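Local structure of lysyl oxidase (1W7C) at residues Gly171-Ala176 with Tyr190-Ile195; Asp449-Val454 with Met674-Asn679; Asn505-Tyr510 with Leu555-Ala560. The protein is a copper- and topaquinone-containing amine oxidase that probably converts primary amines, including lysyl side chains, to aldehydes. One frame throughout, in Å; residues are numbered along the deposited sequence. Where two conformers were deposited one is given.

Interaction 1: residues Gly171-Ala176 with Tyr190-Ile195; sequences GCHSAA and YGTCNI
The H173 imidazole meets N194 at its edge: NE2 donates to OD1 over 2.6 Å, almost straight (175°) and in the ring plane. The two side chains cross at about a right angle; ring and amide planes are 45° apart, and NE2 approaches OD1 from above the carbonyl plane. Because N194 ND2 is bonded to E202 O, the amide is held at both ends. G171 O also lies in the imidazole plane, T192 CG2 comes within 3.7 Å of H173 NE2, and F350 meets the ring steeply. The Y190 ring leads away from the facing strand and stacks on H353.

C172 and C193 face each other in a non-hydrogen-bonded pair whose CA atoms are only 4.0 Å apart. Both SG atoms lie anti to the carbonyl carbon, beside the backbone N, and the bond between them is 2.1 Å. Backbone bonds pair G171 with N194 and H173 with T192 on either side. G191 has to be small, since a side chain would run into H173 O. This is an antiparallel beta hairpin stapled by a cross-strand disulfide, at one margin, within this chain, of a five-stranded antiparallel sheet.

Interaction 2: residues Asp449-Val454 with Met674-Asn679; sequences DGTLEV and MLTPFN
M674 begins the contact with its CG 3.8 Å from E453 CB (E453 in one of its two conformers), the two side chains sharing one face of the sheet. Its CG lies anti to the carbonyl carbon (chi1 -83°) and the chain beyond is extended, which carries SD to 4.0 Å from T451 CG2. A long, flexible thioether suits this place, because M674 also packs on F447 and on S667 of the second subunit.

L675 supplies the backbone pairing: its N donates to L452 O over 2.8 Å, and its O accepts from L452 N. On the other face its side chain packs against V496 and I574, an apolar setting close to L498 of a calcium site.

T676 OG1 and T451 OG1 are hydrogen-bonded at 2.7 Å, the two threonines lying side by side and pointing the same way. T451 OG1 in turn donates to D449 OD1 (2.7 Å), on the syn lone pair, while N659 of the second subunit bonds the same oxygen. An alanine in place of T451 would probably leave T676 OG1 without this hydrogen-bond partner, D449 OD1 with one donor fewer and a gap beside M674 SD.

P677, in the conformer described, lays its CD 3.4 Å from T451 OG1 and its CG against D449 O. G450 suits the turn because a CB there would jam against the D449 carbonyl and press on P677 CG.

The chemistry thus grades from thioether and leucine packing to a buried group of oxygens, where the donors around D449 would probably stabilise its negative charge at the subunit interface.

Interaction 3: residues Asn505-Tyr510 with Leu555-Ala560; sequences NRASQY and LLIESA. Unlike the reference sequence in segment 505-510: Q509 (reference Lys).
I557 and A507 form the tight side of this antiparallel pairing, CD1 against CB at 3.9 Å, with L604 packed on both. I557 CG2 also presses to 3.3 Å from N505 OD1, which takes its hydrogen bond from V500 N. On the opposite face L556 CD1 meets the rim of the Y510 ring, in its plane, 3.5 Å from CE1. Small alanine and branched isoleucine suit this close fit. Paired backbone bonds join R506 to E558 and S508 to L556.

The looser, solvent side is the R506 and A560 end. R506, extended from CG to NE, reaches the strand corner, where NH1 donates to A560 O over 2.8 Å, in the carbonyl plane and on a lone pair, while A560 CB lies over one guanidinium face. Its NE is salt-bridged to D640. A water joins R506 NH1 to E558 OE1 and S559 O. S508 and E558 are a buried polar pair: S508 OG, in one of two conformers, donates to OE2 from above the carboxylate plane, and another water links OE2 to Y510 OH. E558 is likely to stay negatively charged, stabilised by R534 on OE1, S508 OG on OE2 and the waters.

Along the chain, interaction 1 closes before the others open, and interaction 3 is nested inside the loop closed by interaction 2. Interaction 1 stands apart, its centre about 45 Å from that of interaction 2 and about 48 Å from that of interaction 3, in a separate sheet on the opposite side of the chain's centre. Interactions 2 and 3 both fall in the copper amine oxidase enzyme domain, their centres about 14 Å apart. Strand 569-576 lies between them, pairing with 670-678 and with 553-559. They also touch directly, F678 CG packing 3.6 Å from L556 CD2. Part of the enzyme domain near the subunit interface is therefore continuous beta structure, whereas the disulfide-braced hairpin belongs to a different region.

Interaction 1: residues Gly171-Ala176 with Tyr190-Ile195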
ATOM      1  N   GLY A 171      -3.993  25.459 -30.307  1.00 20.67           N
ATOM      2  CA  GLY A 171      -2.611  25.677 -29.967  1.00 20.90           C
ATOM      3  C   GLY A 171      -1.774  24.516 -30.454  1.00 21.52           C
ATOM      4  O   GLY A 171      -2.037  23.345 -30.145  1.00 21.23           O
ATOM      5  N   CYS A 172      -0.742  24.834 -31.220  1.00 22.67           N
ATOM      6  CA  CYS A 172       0.110  23.820 -31.814  1.00 22.55           C
ATOM      7  C   CYS A 172       1.463  23.875 -31.118  1.00 21.19           C
ATOM      8  O   CYS A 172       1.936  24.959 -30.727  1.00 22.76           O
ATOM      9  CB  CYS A 172       0.204  24.044 -33.336  1.00 24.08           C
ATOM     10  SG  CYS A 172      -1.453  24.093 -34.127  1.00 26.67           S
ATOM     11  N   HIS A 173       2.055  22.705 -30.933  1.00 19.31           N
ATOM     12  CA  HIS A 173       3.206  22.529 -30.044  1.00 20.22           C
ATOM     13  C   HIS A 173       3.952  21.224 -30.382  1.00 18.57           C
ATOM     14  O   HIS A 173       3.486  20.411 -31.172  1.00 20.46           O
ATOM     15  CB  HIS A 173       2.744  22.522 -28.582  1.00 20.32           C
ATOM     16  CG  HIS A 173       1.699  21.499 -28.297  1.00 21.76           C
ATOM     17  ND1 HIS A 173       1.964  20.341 -27.612  1.00 26.19           N
ATOM     18  CD2 HIS A 173       0.387  21.446 -28.632  1.00 25.41           C
ATOM     19  CE1 HIS A 173       0.866  19.607 -27.541  1.00 28.34           C
ATOM     20  NE2 HIS A 173      -0.106  20.254 -28.156  1.00 24.44           N
ATOM     21  N   SER A 174       5.138  21.087 -29.811  1.00 19.22           N
ATOM     22  CA  SER A 174       6.137  20.110 -30.218  1.00 19.22           C
ATOM     23  C   SER A 174       6.288  18.996 -29.171  1.00 17.72           C
ATOM     24  O   SER A 174       6.236  19.236 -27.964  1.00 18.30           O
ATOM     25  CB  SER A 174       7.481  20.831 -30.402  1.00 22.15           C
ATOM     26  OG  SER A 174       7.418  21.782 -31.447  1.00 23.74           O
ATOM     27  N   ALA A 175       6.559  17.788 -29.651  1.00 17.83           N
ATOM     28  CA  ALA A 175       6.777  16.602 -28.810  1.00 18.07           C
ATOM     29  C   ALA A 175       8.156  16.654 -28.171  1.00 15.88           C
ATOM     30  O   ALA A 175       9.106  17.206 -28.740  1.00 17.77           O
ATOM     31  CB  ALA A 175       6.639  15.350 -29.626  1.00 18.14           C
ATOM     32  N   ALA A 176       8.242  16.113 -26.961  1.00 17.19           N
ATOM     33  CA  ALA A 176       9.503  16.039 -26.228  1.00 16.15           C
ATOM     34  C   ALA A 176       9.806  14.580 -25.926  1.00 15.59           C
ATOM     35  O   ALA A 176       8.927  13.854 -25.426  1.00 16.09           O
ATOM     36  CB  ALA A 176       9.408  16.821 -24.936  1.00 16.63           C
ATOM     37  N   TYR A 190       8.476  16.209 -33.835  1.00 19.05           N
ATOM     38  CA  TYR A 190       7.089  16.076 -34.214  1.00 19.33           C
ATOM     39  C   TYR A 190       6.257  17.044 -33.369  1.00 19.46           C
ATOM     40  O   TYR A 190       6.729  17.614 -32.395  1.00 19.11           O
ATOM     41  CB  TYR A 190       6.615  14.638 -34.004  1.00 19.29           C
ATOM     42  CG  TYR A 190       7.189  13.660 -35.019  1.00 18.42           C
ATOM     43  CD1 TYR A 190       8.419  13.058 -34.811  1.00 18.04           C
ATOM     44  CD2 TYR A 190       6.506  13.330 -36.183  1.00 19.78           C
ATOM     45  CE1 TYR A 190       8.939  12.163 -35.723  1.00 19.56           C
ATOM     46  CE2 TYR A 190       7.018  12.407 -37.104  1.00 20.21           C
ATOM     47  CZ  TYR A 190       8.231  11.826 -36.861  1.00 19.58           C
ATOM     48  OH  TYR A 190       8.714  10.917 -37.776  1.00 22.34           O
ATOM     49  N   GLY A 191       5.013  17.224 -33.768  1.00 19.64           N
ATOM     50  CA  GLY A 191       4.101  18.094 -33.058  1.00 20.95           C
ATOM     51  C   GLY A 191       2.651  17.827 -33.381  1.00 17.75           C
ATOM     52  O   GLY A 191       2.335  17.016 -34.269  1.00 19.24           O
ATOM     53  N   THR A 192       1.778  18.469 -32.604  1.00 19.38           N
ATOM     54  CA  THR A 192       0.351  18.362 -32.840  1.00 18.88           C
ATOM     55  C   THR A 192      -0.348  19.636 -32.448  1.00 19.07           C
ATOM     56  O   THR A 192       0.297  20.591 -32.001  1.00 20.77           O
ATOM     57  CB  THR A 192      -0.233  17.142 -32.077  1.00 19.71           C
ATOM     58  OG1 THR A 192      -1.549  16.850 -32.568  1.00 19.11           O
ATOM     59  CG2 THR A 192      -0.383  17.419 -30.565  1.00 19.16           C
ATOM     60  N   CYS A 193      -1.667  19.646 -32.615  1.00 19.82           N
ATOM     61  CA  CYS A 193      -2.491  20.767 -32.204  1.00 20.89           C
ATOM     62  C   CYS A 193      -3.610  20.291 -31.277  1.00 21.89           C
ATOM     63  O   CYS A 193      -4.143  19.189 -31.435  1.00 19.89           O
ATOM     64  CB  CYS A 193      -3.123  21.457 -33.424  1.00 22.70           C
ATOM     65  SG  CYS A 193      -1.962  22.105 -34.636  1.00 24.97           S
ATOM     66  N   ASN A 194      -3.963  21.142 -30.318  1.00 21.44           N
ATOM     67  CA  ASN A 194      -5.028  20.859 -29.372  1.00 19.18           C
ATOM     68  C   ASN A 194      -5.970  22.054 -29.322  1.00 19.25           C
ATOM     69  O   ASN A 194      -5.537  23.206 -29.514  1.00 21.86           O
ATOM     70  CB  ASN A 194      -4.467  20.626 -27.961  1.00 19.87           C
ATOM     71  CG  ASN A 194      -3.555  19.421 -27.884  1.00 21.55           C
ATOM     72  OD1 ASN A 194      -2.519  19.370 -28.551  1.00 25.91           O
ATOM     73  ND2 ASN A 194      -3.904  18.468 -27.026  1.00 21.25           N
ATOM     74  N   ILE A 195      -7.247  21.807 -29.071  1.00 21.00           N
ATOM     75  CA  ILE A 195      -8.221  22.896 -28.980  1.00 20.31           C
ATOM     76  C   ILE A 195      -7.927  23.735 -27.716  1.00 19.36           C
ATOM     77  O   ILE A 195      -7.646  23.179 -26.658  1.00 21.36           O
ATOM     78  CB  ILE A 195      -9.668  22.334 -28.929  1.00 20.45           C
ATOM     79  CG1 ILE A 195      -9.970  21.406 -30.124  1.00 22.76           C
ATOM     80  CG2 ILE A 195     -10.673  23.468 -28.804  1.00 21.96           C
ATOM     81  CD1 ILE A 195     -10.010  22.073 -31.446  1.00 28.02           C
TER

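Interaction 2: residues Asp449-Val454 with Met674-Asn679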
ATOM      1  N   ASP A 449       9.057   3.460  15.299  1.00 14.25           N
ATOM      2  CA  ASP A 449      10.000   2.376  15.468  1.00 14.59           C
ATOM      3  C   ASP A 449      11.316   2.585  14.709  1.00 14.21           C
ATOM      4  O   ASP A 449      12.231   1.769  14.871  1.00 14.82           O
ATOM      5  CB  ASP A 449       9.406   1.064  14.970  1.00 14.57           C
ATOM      6  CG  ASP A 449       9.184   1.066  13.479  1.00 14.47           C
ATOM      7  OD1 ASP A 449       9.677   0.138  12.775  1.00 15.63           O
ATOM      8  OD2 ASP A 449       8.559   2.035  12.970  1.00 13.79           O
ATOM      9  N   GLY A 450      11.377   3.587  13.821  1.00 13.93           N
ATOM     10  CA  GLY A 450      12.509   3.765  12.936  1.00 14.58           C
ATOM     11  C   GLY A 450      12.248   3.399  11.466  1.00 13.79           C
ATOM     12  O   GLY A 450      13.172   3.395  10.647  1.00 13.81           O
ATOM     13  N   THR A 451      10.976   3.131  11.117  1.00 12.65           N
ATOM     14  CA  THR A 451      10.614   2.879   9.708  1.00 12.30           C
ATOM     15  C   THR A 451      10.326   4.187   9.019  1.00 12.11           C
ATOM     16  O   THR A 451       9.742   5.064   9.628  1.00 13.07           O
ATOM     17  CB  THR A 451       9.381   1.972   9.650  1.00 13.40           C
ATOM     18  OG1 THR A 451       9.730   0.673  10.163  1.00 14.23           O
ATOM     19  CG2 THR A 451       8.804   1.764   8.248  1.00 14.21           C
ATOM     20  N   LEU A 452      10.669   4.307   7.752  1.00 13.00           N
ATOM     21  CA  LEU A 452      10.321   5.432   6.901  1.00 13.79           C
ATOM     22  C   LEU A 452       9.644   4.886   5.634  1.00 12.66           C
ATOM     23  O   LEU A 452      10.105   3.914   5.067  1.00 15.38           O
ATOM     24  CB  LEU A 452      11.618   6.181   6.496  0.70 17.67           C
ATOM     25  CG  LEU A 452      11.599   7.210   5.353  0.70 16.80           C
ATOM     26  CD1 LEU A 452      10.593   8.316   5.642  0.70 14.95           C
ATOM     27  CD2 LEU A 452      13.029   7.784   5.174  0.70 26.83           C
ATOM     28  N   GLU A 453       8.585   5.557   5.195  1.00 13.33           N
ATOM     29  CA  GLU A 453       7.897   5.201   3.965  1.00 13.25           C
ATOM     30  C   GLU A 453       7.997   6.389   3.004  1.00 11.95           C
ATOM     31  O   GLU A 453       7.662   7.524   3.391  1.00 13.81           O
ATOM     32  CB  GLU A 453       6.424   4.902   4.253  1.00 13.47           C
ATOM     33  CG  GLU A 453       5.617   4.540   3.015  0.60 13.35           C
ATOM     34  CD  GLU A 453       4.119   4.573   3.281  0.60 22.06           C
ATOM     35  OE1 GLU A 453       3.531   3.480   3.321  0.60 31.84           O
ATOM     36  OE2 GLU A 453       3.531   5.684   3.492  0.60 22.20           O
ATOM     37  N   VAL A 454       8.398   6.063   1.774  1.00 12.50           N
ATOM     38  CA  VAL A 454       8.536   6.994   0.674  1.00 12.54           C
ATOM     39  C   VAL A 454       7.405   6.684  -0.301  1.00 11.86           C
ATOM     40  O   VAL A 454       7.270   5.535  -0.727  1.00 12.83           O
ATOM     41  CB  VAL A 454       9.887   6.825   0.006  1.00 13.46           C
ATOM     42  CG1 VAL A 454      10.003   7.714  -1.228  1.00 15.17           C
ATOM     43  CG2 VAL A 454      11.007   7.090   0.947  1.00 14.38           C
ATOM     44  N   MET A 674       9.136   1.072   1.702  1.00 13.11           N
ATOM     45  CA  MET A 674       9.503   1.314   3.092  1.00 12.38           C
ATOM     46  C   MET A 674      10.975   0.890   3.314  1.00 13.37           C
ATOM     47  O   MET A 674      11.486  -0.012   2.690  1.00 12.71           O
ATOM     48  CB  MET A 674       8.619   0.540   4.075  1.00 13.63           C
ATOM     49  CG  MET A 674       7.311   1.209   4.396  1.00 16.16           C
ATOM     50  SD  MET A 674       6.313   0.224   5.483  1.00 19.38           S
ATOM     51  CE  MET A 674       5.300   1.345   6.105  1.00 22.90           C
ATOM     52  N   LEU A 675      11.566   1.596   4.289  1.00 12.77           N
ATOM     53  CA  LEU A 675      12.859   1.255   4.848  1.00 13.25           C
ATOM     54  C   LEU A 675      12.570   0.951   6.312  1.00 12.42           C
ATOM     55  O   LEU A 675      12.214   1.834   7.082  1.00 13.40           O
ATOM     56  CB  LEU A 675      13.818   2.449   4.744  1.00 12.72           C
ATOM     57  CG  LEU A 675      14.004   2.993   3.318  1.00 13.46           C
ATOM     58  CD1 LEU A 675      14.961   4.164   3.363  1.00 15.84           C
ATOM     59  CD2 LEU A 675      14.466   1.937   2.324  1.00 13.46           C
ATOM     60  N   THR A 676      12.746  -0.322   6.665  1.00 11.93           N
ATOM     61  CA  THR A 676      12.338  -0.780   7.994  1.00 13.39           C
ATOM     62  C   THR A 676      13.464  -1.503   8.719  1.00 12.48           C
ATOM     63  O   THR A 676      14.202  -2.275   8.116  1.00 13.33           O
ATOM     64  CB  THR A 676      11.015  -1.584   7.933  1.00 15.32           C
ATOM     65  OG1 THR A 676      10.480  -1.770   9.267  1.00 16.12           O
ATOM     66  CG2 THR A 676      11.190  -2.945   7.354  1.00 15.81           C
ATOM     67  N   PRO A 677      13.653  -1.234  10.018  1.00 13.30           N
ATOM     68  CA  PRO A 677      14.720  -1.923  10.736  1.00 14.48           C
ATOM     69  C   PRO A 677      14.573  -3.435  10.699  1.00 13.81           C
ATOM     70  O   PRO A 677      13.450  -3.946  10.823  1.00 15.18           O
ATOM     71  CB  PRO A 677      14.544  -1.430  12.167  0.50 21.75           C
ATOM     72  CG  PRO A 677      13.846  -0.184  12.061  0.50 12.56           C
ATOM     73  CD  PRO A 677      12.940  -0.280  10.878  0.50 11.92           C
ATOM     74  N   PHE A 678      15.695  -4.143  10.550  1.00 13.69           N
ATOM     75  CA  PHE A 678      15.735  -5.591  10.494  1.00 13.49           C
ATOM     76  C   PHE A 678      16.972  -6.053  11.232  1.00 14.47           C
ATOM     77  O   PHE A 678      18.076  -5.942  10.737  1.00 15.36           O
ATOM     78  CB  PHE A 678      15.752  -6.002   9.033  1.00 13.94           C
ATOM     79  CG  PHE A 678      15.589  -7.472   8.779  1.00 14.35           C
ATOM     80  CD1 PHE A 678      14.366  -7.964   8.366  1.00 16.59           C
ATOM     81  CD2 PHE A 678      16.638  -8.377   8.950  1.00 16.95           C
ATOM     82  CE1 PHE A 678      14.185  -9.301   8.139  1.00 18.54           C
ATOM     83  CE2 PHE A 678      16.448  -9.750   8.693  1.00 17.31           C
ATOM     84  CZ  PHE A 678      15.215 -10.187   8.287  1.00 17.67           C
ATOM     85  N   ASN A 679      16.771  -6.486  12.471  1.00 13.93           N
ATOM     86  CA  ASN A 679      17.895  -6.791  13.360  1.00 15.23           C
ATOM     87  C   ASN A 679      18.805  -5.597  13.640  1.00 14.91           C
ATOM     88  O   ASN A 679      19.936  -5.747  14.053  1.00 16.50           O
ATOM     89  CB  ASN A 679      18.680  -8.008  12.829  1.00 15.09           C
ATOM     90  CG  ASN A 679      17.848  -9.245  12.820  1.00 14.88           C
ATOM     91  OD1 ASN A 679      16.963  -9.434  13.656  1.00 15.61           O
ATOM     92  ND2 ASN A 679      18.154 -10.129  11.888  1.00 16.12           N
TER

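Interaction 3: residues Asn505-Tyr510 with Leu555-Ala560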
ATOM      1  N   ASN A 505      29.036  -1.433   4.262  1.00 15.33           N
ATOM      2  CA  ASN A 505      27.843  -2.245   4.291  1.00 15.22           C
ATOM      3  C   ASN A 505      27.966  -3.433   3.331  1.00 14.82           C
ATOM      4  O   ASN A 505      28.936  -3.578   2.591  1.00 16.45           O
ATOM      5  CB  ASN A 505      26.595  -1.402   3.890  1.00 14.79           C
ATOM      6  CG  ASN A 505      26.153  -0.341   4.903  1.00 14.52           C
ATOM      7  OD1 ASN A 505      25.224   0.409   4.587  1.00 14.89           O
ATOM      8  ND2 ASN A 505      26.746  -0.288   6.111  1.00 15.53           N
ATOM      9  N   ARG A 506      26.964  -4.321   3.411  1.00 15.01           N
ATOM     10  CA  ARG A 506      26.782  -5.436   2.479  1.00 14.34           C
ATOM     11  C   ARG A 506      25.313  -5.425   2.117  1.00 16.84           C
ATOM     12  O   ARG A 506      24.489  -4.971   2.899  1.00 24.08           O
ATOM     13  CB  ARG A 506      27.081  -6.744   3.172  1.00 21.04           C
ATOM     14  CG  ARG A 506      28.444  -7.040   3.372  1.00 22.07           C
ATOM     15  CD  ARG A 506      28.690  -8.574   3.570  1.00 28.51           C
ATOM     16  NE  ARG A 506      30.067  -8.712   3.924  1.00 28.55           N
ATOM     17  CZ  ARG A 506      30.570  -8.410   5.108  1.00 37.41           C
ATOM     18  NH1 ARG A 506      29.795  -8.167   6.121  1.00 25.75           N
ATOM     19  NH2 ARG A 506      31.879  -8.523   5.280  1.00 44.84           N
ATOM     20  N   ALA A 507      24.981  -5.831   0.916  1.00 15.54           N
ATOM     21  CA  ALA A 507      23.604  -6.013   0.519  1.00 16.57           C
ATOM     22  C   ALA A 507      23.352  -7.505   0.408  1.00 15.19           C
ATOM     23  O   ALA A 507      24.144  -8.238  -0.151  1.00 17.33           O
ATOM     24  CB  ALA A 507      23.343  -5.354  -0.821  1.00 17.56           C
ATOM     25  N   SER A 508      22.225  -7.947   0.959  1.00 15.30           N
ATOM     26  CA  SER A 508      21.899  -9.359   0.982  1.00 16.53           C
ATOM     27  C   SER A 508      20.445  -9.577   0.724  1.00 16.19           C
ATOM     28  O   SER A 508      19.633  -8.659   0.771  1.00 14.82           O
ATOM     29  CB  SER A 508      22.249  -9.973   2.330  0.70 18.76           C
ATOM     30  OG  SER A 508      21.370  -9.482   3.345  0.70 13.29           O
ATOM     31  N   GLN A 509      20.098 -10.802   0.382  1.00 14.95           N
ATOM     32  CA  GLN A 509      18.704 -11.193   0.307  1.00 16.72           C
ATOM     33  C   GLN A 509      18.506 -12.507   1.046  1.00 15.12           C
ATOM     34  O   GLN A 509      19.347 -13.412   0.947  1.00 18.43           O
ATOM     35  CB  GLN A 509      18.281 -11.365  -1.155  1.00 16.94           C
ATOM     36  CG  GLN A 509      19.008 -12.376  -1.922  1.00 24.61           C
ATOM     37  CD  GLN A 509      18.552 -12.455  -3.339  1.00 29.02           C
ATOM     38  OE1 GLN A 509      17.522 -11.860  -3.720  1.00 42.66           O
ATOM     39  NE2 GLN A 509      19.323 -13.189  -4.157  1.00 27.81           N
ATOM     40  N   TYR A 510      17.415 -12.593   1.786  1.00 15.60           N
ATOM     41  CA  TYR A 510      16.930 -13.881   2.272  1.00 15.66           C
ATOM     42  C   TYR A 510      15.949 -14.431   1.247  1.00 14.00           C
ATOM     43  O   TYR A 510      14.847 -13.877   1.102  1.00 17.63           O
ATOM     44  CB  TYR A 510      16.268 -13.753   3.644  1.00 15.69           C
ATOM     45  CG  TYR A 510      17.271 -13.623   4.779  1.00 16.54           C
ATOM     46  CD1 TYR A 510      17.794 -12.408   5.139  1.00 24.44           C
ATOM     47  CD2 TYR A 510      17.742 -14.736   5.439  1.00 18.93           C
ATOM     48  CE1 TYR A 510      18.715 -12.294   6.154  1.00 23.12           C
ATOM     49  CE2 TYR A 510      18.682 -14.628   6.440  1.00 18.68           C
ATOM     50  CZ  TYR A 510      19.162 -13.402   6.800  1.00 18.51           C
ATOM     51  OH  TYR A 510      20.104 -13.276   7.806  1.00 19.87           O
ATOM     52  N   LEU A 555      15.055  -8.125   0.957  1.00 12.81           N
ATOM     53  CA  LEU A 555      16.284  -7.402   0.561  1.00 12.71           C
ATOM     54  C   LEU A 555      16.764  -6.524   1.717  1.00 11.63           C
ATOM     55  O   LEU A 555      16.027  -5.692   2.247  1.00 12.89           O
ATOM     56  CB  LEU A 555      16.043  -6.503  -0.643  1.00 15.02           C
ATOM     57  CG  LEU A 555      17.233  -5.666  -1.129  1.00 18.11           C
ATOM     58  CD1 LEU A 555      18.328  -6.506  -1.626  1.00 21.56           C
ATOM     59  CD2 LEU A 555      16.773  -4.687  -2.209  1.00 21.45           C
ATOM     60  N   LEU A 556      18.034  -6.693   2.068  1.00 13.59           N
ATOM     61  CA  LEU A 556      18.653  -5.996   3.171  1.00 13.15           C
ATOM     62  C   LEU A 556      19.872  -5.192   2.749  1.00 13.75           C
ATOM     63  O   LEU A 556      20.678  -5.659   1.937  1.00 13.96           O
ATOM     64  CB  LEU A 556      19.095  -6.967   4.282  1.00 13.25           C
ATOM     65  CG  LEU A 556      18.070  -7.901   4.905  1.00 14.55           C
ATOM     66  CD1 LEU A 556      18.724  -8.814   5.914  1.00 16.68           C
ATOM     67  CD2 LEU A 556      16.892  -7.126   5.487  1.00 14.88           C
ATOM     68  N   ILE A 557      20.051  -4.044   3.400  1.00 13.96           N
ATOM     69  CA  ILE A 557      21.333  -3.413   3.528  1.00 13.37           C
ATOM     70  C   ILE A 557      21.810  -3.637   4.958  1.00 13.17           C
ATOM     71  O   ILE A 557      21.183  -3.192   5.907  1.00 14.38           O
ATOM     72  CB  ILE A 557      21.291  -1.931   3.183  1.00 13.88           C
ATOM     73  CG1 ILE A 557      20.706  -1.695   1.772  1.00 15.07           C
ATOM     74  CG2 ILE A 557      22.682  -1.298   3.349  1.00 14.75           C
ATOM     75  CD1 ILE A 557      21.419  -2.320   0.625  1.00 15.52           C
ATOM     76  N   GLU A 558      22.918  -4.368   5.079  1.00 13.98           N
ATOM     77  CA  GLU A 558      23.495  -4.756   6.368  1.00 14.52           C
ATOM     78  C   GLU A 558      24.756  -3.954   6.668  1.00 13.66           C
ATOM     79  O   GLU A 558      25.528  -3.622   5.773  1.00 15.72           O
ATOM     80  CB  GLU A 558      23.953  -6.237   6.309  1.00 15.32           C
ATOM     81  CG  GLU A 558      22.860  -7.251   6.027  1.00 15.56           C
ATOM     82  CD  GLU A 558      23.391  -8.669   5.997  1.00 15.23           C
ATOM     83  OE1 GLU A 558      24.645  -8.892   6.114  1.00 17.94           O
ATOM     84  OE2 GLU A 558      22.568  -9.628   5.798  1.00 16.72           O
ATOM     85  N   SER A 559      24.980  -3.673   7.941  1.00 14.93           N
ATOM     86  CA  SER A 559      26.313  -3.263   8.372  1.00 16.02           C
ATOM     87  C   SER A 559      27.299  -4.385   8.034  1.00 15.98           C
ATOM     88  O   SER A 559      27.004  -5.545   8.276  1.00 16.12           O
ATOM     89  CB  SER A 559      26.327  -3.048   9.855  1.00 15.58           C
ATOM     90  OG  SER A 559      27.625  -2.633  10.268  1.00 17.32           O
ATOM     91  N   ALA A 560      28.495  -4.037   7.562  1.00 16.41           N
ATOM     92  CA  ALA A 560      29.507  -5.047   7.284  1.00 17.93           C
ATOM     93  C   ALA A 560      30.037  -5.684   8.561  1.00 19.13           C
ATOM     94  O   ALA A 560      30.365  -6.877   8.557  1.00 22.59           O
ATOM     95  CB  ALA A 560      30.649  -4.490   6.453  1.00 18.14           C
TER
HETATM   96  O   HOH W   1      27.040  -8.013   6.900  1.00 19.62           O
HETATM   97  O   HOH W   2      33.332  -7.576   7.601  1.00 54.52           O
HETATM   98  O   HOH W   3      21.531 -10.885   8.049  1.00 19.26           O